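Local atomic coordinates of putative hemin transport system, substrate-binding protein (PDB entry 5GIZ), a protein that binds heme in the periplasm and probably passes it on to a membrane transporter as part of a bacterial heme-acquisition system. Residues F20-A25 / Q113-R118; L69-A74 / T109-A114; L246-F251 / T260-R265. All coordinates share one frame; numbering follows the deposited sequence.

Contact 1 (F20-A25 / Q113-R118)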
# COMPACT_ATOMS: atom_id res chain seq x y z
N PHE A 20 11.74 1.99 9.39
CA PHE A 20 12.99 1.33 9.11
C PHE A 20 13.84 2.16 8.18
O PHE A 20 15.04 2.14 8.32
CB PHE A 20 12.80 -0.13 8.62
CG PHE A 20 12.48 -1.10 9.73
CD1 PHE A 20 13.39 -1.41 10.69
CD2 PHE A 20 11.22 -1.62 9.83
CE1 PHE A 20 13.06 -2.28 11.74
CE2 PHE A 20 10.91 -2.53 10.82
CZ PHE A 20 11.79 -2.81 11.80
N ALA A 21 13.22 2.92 7.26
CA ALA A 21 13.95 3.72 6.26
C ALA A 21 14.71 4.91 6.90
O ALA A 21 15.63 5.44 6.29
CB ALA A 21 12.99 4.23 5.19
N LEU A 22 14.31 5.31 8.08
CA LEU A 22 14.98 6.39 8.80
C LEU A 22 16.30 5.97 9.44
O LEU A 22 17.16 6.83 9.63
CB LEU A 22 14.06 7.00 9.89
CG LEU A 22 12.82 7.70 9.33
CD1 LEU A 22 11.76 7.85 10.41
CD2 LEU A 22 13.21 9.07 8.78
N GLY A 23 16.47 4.70 9.77
CA GLY A 23 17.78 4.20 10.23
C GLY A 23 17.76 2.90 11.01
O GLY A 23 18.27 2.84 12.12
N GLY A 24 17.15 1.86 10.45
CA GLY A 24 17.26 0.52 11.03
C GLY A 24 16.38 0.15 12.21
O GLY A 24 15.55 0.94 12.71
N ALA A 25 16.61 -1.08 12.67
CA ALA A 25 15.73 -1.76 13.64
C ALA A 25 15.72 -1.10 15.01
O ALA A 25 14.64 -0.97 15.65
CB ALA A 25 16.13 -3.23 13.76
N GLN A 113 9.26 12.83 13.40
CA GLN A 113 8.93 13.65 14.57
C GLN A 113 8.62 12.79 15.78
O GLN A 113 9.17 13.02 16.86
CB GLN A 113 7.72 14.54 14.31
CG GLN A 113 7.21 15.30 15.57
CD GLN A 113 8.21 16.27 16.18
OE1 GLN A 113 8.20 16.50 17.40
NE2 GLN A 113 9.04 16.89 15.35
N ALA A 114 7.74 11.79 15.60
CA ALA A 114 7.31 10.94 16.71
C ALA A 114 8.48 10.21 17.33
O ALA A 114 8.50 9.96 18.54
CB ALA A 114 6.26 9.94 16.24
N LEU A 115 9.46 9.85 16.49
CA LEU A 115 10.65 9.08 16.89
C LEU A 115 11.85 9.96 17.32
O LEU A 115 12.90 9.43 17.68
CB LEU A 115 11.07 8.11 15.78
CG LEU A 115 10.07 7.00 15.44
CD1 LEU A 115 10.61 6.16 14.30
CD2 LEU A 115 9.73 6.13 16.64
N ASP A 116 11.64 11.27 17.27
CA ASP A 116 12.64 12.28 17.64
C ASP A 116 13.90 12.11 16.82
O ASP A 116 15.04 12.15 17.32
CB ASP A 116 12.91 12.22 19.14
CG ASP A 116 13.76 13.36 19.64
OD1 ASP A 116 13.72 14.49 19.10
OD2 ASP A 116 14.45 13.09 20.65
N VAL A 117 13.69 11.89 15.52
CA VAL A 117 14.80 11.87 14.58
C VAL A 117 14.54 12.81 13.41
O VAL A 117 14.50 12.40 12.25
CB VAL A 117 15.13 10.45 14.10
CG1 VAL A 117 15.74 9.63 15.24
CG2 VAL A 117 13.91 9.71 13.52
N ARG A 118 14.37 14.10 13.72
CA ARG A 118 14.12 15.13 12.70
C ARG A 118 15.14 15.12 11.55
O ARG A 118 14.73 15.16 10.41
CB ARG A 118 14.06 16.52 13.38
CG ARG A 118 14.51 17.71 12.53
CD ARG A 118 14.60 18.98 13.38
NE ARG A 118 15.92 19.15 13.98
CZ ARG A 118 16.97 19.68 13.35
NH1 ARG A 118 16.85 20.08 12.09
NH2 ARG A 118 18.14 19.81 13.98
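Leu22, in the last turn of helix 13-23, reaches with one methyl into the notch between Leu115 and Val117, where the chain leaves helix 101-114. Its CG lies opposite the carbonyl carbon (chi1 -65°), which turns the branch toward the other segment, where Leu22 CD1 stands 4.2 Å from Val117 CG2. The same CD1 meets Leu115 CD1 at 4.4 Å, touching both neighbours by methyl-to-methyl contact alone. No hydrogen bond joins the two segments, and the 94 Å² they bury is entirely the work of these three side chains. Toward segment 113-118 the second branch is looser: Leu22 CD2 keeps 4.8 Å from Val117 CG2, beyond close contact. Tyr30 of strand 30-35 touches all three side chains, while Ala120 and Leu124 of helix 118-141 also pack on Leu22, so the small apolar meeting is closed in by a strand and a long helix. The solvent side is built differently. Gly23 and Asp116 are exposed, no side chain of either reaches across between the segments, and the backbone turns out of its helix on both sides. Phe20 O accepts from both Gly23 N and Gly24 N, the latter at 3.0 Å, and the chain then departs from helical angles at Gly24 with positive phi. Across the contact Asp116 also has positive phi, and Asp116 N bonds to Gln113 O at 3.1 Å; its OD2 forms a salt bridge with Arg29, which also touches Val117. Immediately afterwards Val117 takes the N-cap position of helix 118-141. The apolar residues on either side of Asp116 are thus placed by a tight reversal between two helices, and the helix ending that produces it is a Schellman motif.

Contact 2 (L69-A74 / T109-A114)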
# COMPACT_ATOMS: atom_id res chain seq x y z
N LEU A 69 5.44 3.58 22.75
CA LEU A 69 4.78 4.35 21.69
C LEU A 69 4.27 3.41 20.63
O LEU A 69 4.93 2.46 20.31
CB LEU A 69 5.82 5.29 21.10
CG LEU A 69 5.46 6.10 19.86
CD1 LEU A 69 4.32 7.06 20.14
CD2 LEU A 69 6.68 6.85 19.34
N VAL A 70 3.10 3.71 20.07
CA VAL A 70 2.52 3.03 18.95
C VAL A 70 2.32 4.06 17.83
O VAL A 70 1.68 5.08 18.05
CB VAL A 70 1.16 2.37 19.30
CG1 VAL A 70 0.49 1.82 18.05
CG2 VAL A 70 1.29 1.33 20.40
N LEU A 71 2.85 3.79 16.66
CA LEU A 71 2.58 4.53 15.46
C LEU A 71 1.55 3.76 14.69
O LEU A 71 1.80 2.61 14.32
CB LEU A 71 3.84 4.69 14.63
CG LEU A 71 5.07 5.24 15.38
CD1 LEU A 71 6.30 5.17 14.45
CD2 LEU A 71 4.79 6.59 15.93
N ALA A 72 0.39 4.37 14.48
CA ALA A 72 -0.74 3.67 13.93
C ALA A 72 -1.27 4.27 12.67
O ALA A 72 -1.50 5.50 12.58
CB ALA A 72 -1.87 3.60 14.96
N SER A 73 -1.49 3.42 11.69
CA SER A 73 -2.04 3.88 10.43
C SER A 73 -3.50 4.20 10.66
O SER A 73 -4.13 3.77 11.66
CB SER A 73 -1.90 2.79 9.39
OG SER A 73 -2.74 1.75 9.77
N ALA A 74 -4.06 4.85 9.65
CA ALA A 74 -5.48 5.19 9.62
C ALA A 74 -6.37 3.95 9.75
O ALA A 74 -7.45 4.02 10.30
CB ALA A 74 -5.79 5.95 8.32
N THR A 109 7.73 12.75 7.59
CA THR A 109 8.04 13.79 8.55
C THR A 109 7.38 13.49 9.90
O THR A 109 7.96 13.77 10.96
CB THR A 109 7.61 15.19 8.03
OG1 THR A 109 6.20 15.27 7.78
CG2 THR A 109 8.39 15.50 6.77
N GLY A 110 6.16 12.95 9.86
CA GLY A 110 5.41 12.60 11.07
C GLY A 110 6.04 11.48 11.90
O GLY A 110 6.14 11.54 13.12
N VAL A 111 6.45 10.41 11.22
CA VAL A 111 7.08 9.32 11.92
C VAL A 111 8.44 9.85 12.46
O VAL A 111 8.78 9.60 13.59
CB VAL A 111 7.27 8.09 10.98
CG1 VAL A 111 8.24 7.08 11.61
CG2 VAL A 111 5.90 7.47 10.69
N ALA A 112 9.19 10.62 11.66
CA ALA A 112 10.49 11.12 12.14
C ALA A 112 10.32 12.03 13.39
O ALA A 112 11.13 11.96 14.34
CB ALA A 112 11.23 11.86 11.04
N GLN A 113 9.26 12.83 13.40
CA GLN A 113 8.93 13.65 14.57
C GLN A 113 8.62 12.79 15.78
O GLN A 113 9.17 13.02 16.86
CB GLN A 113 7.72 14.54 14.31
CG GLN A 113 7.21 15.30 15.57
CD GLN A 113 8.21 16.27 16.18
OE1 GLN A 113 8.20 16.50 17.40
NE2 GLN A 113 9.04 16.89 15.35
N ALA A 114 7.74 11.79 15.60
CA ALA A 114 7.31 10.94 16.71
C ALA A 114 8.48 10.21 17.33
O ALA A 114 8.50 9.96 18.54
CB ALA A 114 6.26 9.94 16.24
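Leu71 and Val111 join a strand to a helix in the classic manner of a parallel alpha/beta lobe, the helix returning antiparallel to the strand it covers. Strand 69-72 is an inner strand of a four-stranded parallel sheet, and the axes of 69-72 and 109-114 lie 10.4 Å apart at 176°. Leu71 shows how such a layer is filled. Its CB points at the helix yet stays 5.2 Å from Val111 CG2, and Leu71 CG, beside the backbone N at chi1 -52°, is still 4.9 Å from Ala114 CB. Only the branch ends arrive. Leu71 CD1 goes to Val111 CG1 at 3.9 Å, the two side chains crossing at about a right angle, and Leu71 CD2 settles against Ala114 CB at 3.7 Å. One leucine fork therefore spans two positions a helical turn apart. Val8 of strand 6-11 and Phe95 also touch Leu71, while Leu15 and Thr18 of helix 13-23 pack on Val111. The Leu71 side chain lies about 10 Å from Gly13, which contacts heme in a heme-bound structure of the protein, so the layer lies near that site, though not in it. Two residues earlier, Leu69 stretches its CG opposite the backbone N (chi1 173°), and Leu69 CD2 rests 3.7 Å from Ala114 O, a van der Waals approach at the end of the helix.

Contact 3 (L246-F251 / T260-R265)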
# COMPACT_ATOMS: atom_id res chain seq x y z
N LEU A 246 1.75 -5.03 -0.84
CA LEU A 246 2.31 -3.97 -0.01
C LEU A 246 3.10 -2.96 -0.83
O LEU A 246 2.94 -1.75 -0.68
CB LEU A 246 3.15 -4.52 1.12
CG LEU A 246 3.89 -3.47 1.98
CD1 LEU A 246 2.92 -2.57 2.69
CD2 LEU A 246 4.77 -4.22 2.97
N PHE A 247 3.89 -3.45 -1.75
CA PHE A 247 4.70 -2.61 -2.61
C PHE A 247 3.80 -1.77 -3.49
O PHE A 247 3.99 -0.56 -3.61
CB PHE A 247 5.59 -3.54 -3.46
CG PHE A 247 6.51 -2.87 -4.44
CD1 PHE A 247 7.14 -1.68 -4.18
CD2 PHE A 247 6.86 -3.53 -5.56
CE1 PHE A 247 8.04 -1.13 -5.05
CE2 PHE A 247 7.75 -2.96 -6.46
CZ PHE A 247 8.28 -1.71 -6.21
N LEU A 248 2.80 -2.39 -4.11
CA LEU A 248 1.92 -1.65 -5.03
C LEU A 248 1.08 -0.61 -4.29
O LEU A 248 0.96 0.55 -4.74
CB LEU A 248 1.00 -2.66 -5.74
CG LEU A 248 -0.07 -2.09 -6.66
CD1 LEU A 248 0.49 -1.26 -7.80
CD2 LEU A 248 -0.96 -3.22 -7.18
N LEU A 249 0.45 -1.00 -3.18
CA LEU A 249 -0.66 -0.23 -2.59
C LEU A 249 -0.31 0.50 -1.32
O LEU A 249 -1.16 1.26 -0.81
CB LEU A 249 -1.84 -1.16 -2.30
CG LEU A 249 -2.43 -1.93 -3.49
CD1 LEU A 249 -3.37 -3.02 -2.98
CD2 LEU A 249 -3.08 -0.99 -4.48
N GLY A 250 0.88 0.28 -0.76
CA GLY A 250 1.17 0.72 0.59
C GLY A 250 1.27 2.22 0.81
O GLY A 250 1.05 2.67 1.96
N PHE A 251 1.64 2.98 -0.23
CA PHE A 251 1.86 4.43 -0.05
C PHE A 251 2.89 4.70 1.05
O PHE A 251 2.60 5.33 2.07
CB PHE A 251 0.50 5.17 0.15
CG PHE A 251 -0.09 5.53 -1.12
CD1 PHE A 251 -0.87 4.62 -1.81
CD2 PHE A 251 0.27 6.70 -1.76
CE1 PHE A 251 -1.37 4.91 -3.05
CE2 PHE A 251 -0.18 6.98 -3.04
CZ PHE A 251 -0.99 6.08 -3.69
N THR A 260 7.25 3.74 -10.75
CA THR A 260 8.09 3.42 -11.88
C THR A 260 7.85 1.98 -12.31
O THR A 260 7.80 1.68 -13.51
CB THR A 260 9.56 3.63 -11.48
OG1 THR A 260 9.72 5.00 -11.10
CG2 THR A 260 10.48 3.36 -12.64
N THR A 261 7.70 1.07 -11.36
CA THR A 261 7.54 -0.32 -11.65
C THR A 261 6.21 -0.62 -12.26
O THR A 261 6.12 -1.36 -13.28
CB THR A 261 7.71 -1.16 -10.37
OG1 THR A 261 9.03 -0.92 -9.82
CG2 THR A 261 7.57 -2.67 -10.62
N LEU A 262 5.15 -0.03 -11.71
CA LEU A 262 3.85 -0.19 -12.34
C LEU A 262 3.83 0.34 -13.80
O LEU A 262 3.32 -0.28 -14.71
CB LEU A 262 2.80 0.53 -11.53
CG LEU A 262 1.37 0.40 -12.09
CD1 LEU A 262 0.99 -1.06 -12.27
CD2 LEU A 262 0.39 1.13 -11.19
N HIS A 263 4.42 1.51 -14.00
CA HIS A 263 4.48 2.11 -15.34
C HIS A 263 5.30 1.19 -16.30
O HIS A 263 4.88 0.96 -17.42
CB HIS A 263 5.14 3.49 -15.27
CG HIS A 263 5.38 4.13 -16.59
ND1 HIS A 263 6.62 4.07 -17.18
CD2 HIS A 263 4.59 4.85 -17.41
CE1 HIS A 263 6.57 4.71 -18.34
NE2 HIS A 263 5.37 5.25 -18.47
N ARG A 264 6.40 0.61 -15.82
CA ARG A 264 7.18 -0.30 -16.66
C ARG A 264 6.33 -1.49 -17.03
O ARG A 264 6.29 -1.90 -18.18
CB ARG A 264 8.44 -0.84 -15.93
CG ARG A 264 9.27 -1.84 -16.69
CD ARG A 264 10.31 -2.63 -15.86
NE ARG A 264 11.36 -1.74 -15.42
CZ ARG A 264 11.55 -1.36 -14.17
NH1 ARG A 264 10.83 -1.84 -13.20
NH2 ARG A 264 12.55 -0.52 -13.89
N ARG A 265 5.67 -2.07 -16.04
CA ARG A 265 4.88 -3.27 -16.28
C ARG A 265 3.69 -3.07 -17.21
O ARG A 265 3.38 -3.88 -18.12
CB ARG A 265 4.46 -3.99 -14.99
CG ARG A 265 5.67 -4.44 -14.16
CD ARG A 265 5.27 -5.35 -13.00
NE ARG A 265 6.48 -5.69 -12.30
CZ ARG A 265 6.64 -6.70 -11.46
NH1 ARG A 265 5.64 -7.53 -11.16
NH2 ARG A 265 7.81 -6.90 -10.96
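The short helix 245-249 and a turn of helix 255-269 come nearest, by CA atoms, at Leu248 and Leu262, 7.7 Å apart. That spacing is bridged by two neighbouring pairs of side chains. In the first, Leu248 CD1 meets Leu262 CD2 at 4.1 Å; the CB of Leu248 does not aim at its partner, but with CG opposite the backbone N (chi1 176°) the branch end comes nearer. In the second, Phe247 extends its ring to Thr261, the two side chains crossing at about a right angle. The ring approaches with its far end, Phe247 CZ standing 3.8 Å from Thr261 OG1 and Phe247 CE2 4.2 Å from Thr261 CG2. The hydroxyl makes no hydrogen bond to the ring, because its polar partner is Leu257 O in the preceding turn of its own helix. That bond satisfies the hydroxyl and limits the threonine's rotation, so OG1 meets the ring by van der Waals contact. At its other end the short helix is tied by Phe247 N to the Asp244 carboxylate. Leu243 of strand 240-243 packs on both Leu248 and Thr261, so the edge of the C-terminal mixed sheet lies against this helix pair; nearby, helix 171-178 contributes Ala172, seen to bind heme in another structure of the protein, whose side chain is about 6 Å from that of Leu248, and helix 118-141 touches Thr260 and His263.

Contacts 1 and 2 form one continuous apolar region, their centres about 9 Å apart. They share Gln113 and Ala114 on helix 101-114, and Leu22 CD1 of contact 1 packs on Val111 CG1 of contact 2 at 3.8 Å, tying helix 13-23 into the layer over the parallel sheet. Contact 3 stands apart, about 24 Å and about 23 Å from contacts 1 and 2 between centres, and follows both along the chain. The first two belong to the N-terminal lobe, the third to the C-terminal part, and helix 118-141 runs past contacts 1 and 3. Two lobes joined by a long helix are characteristic of this binding-protein family, whose ligand sits between them.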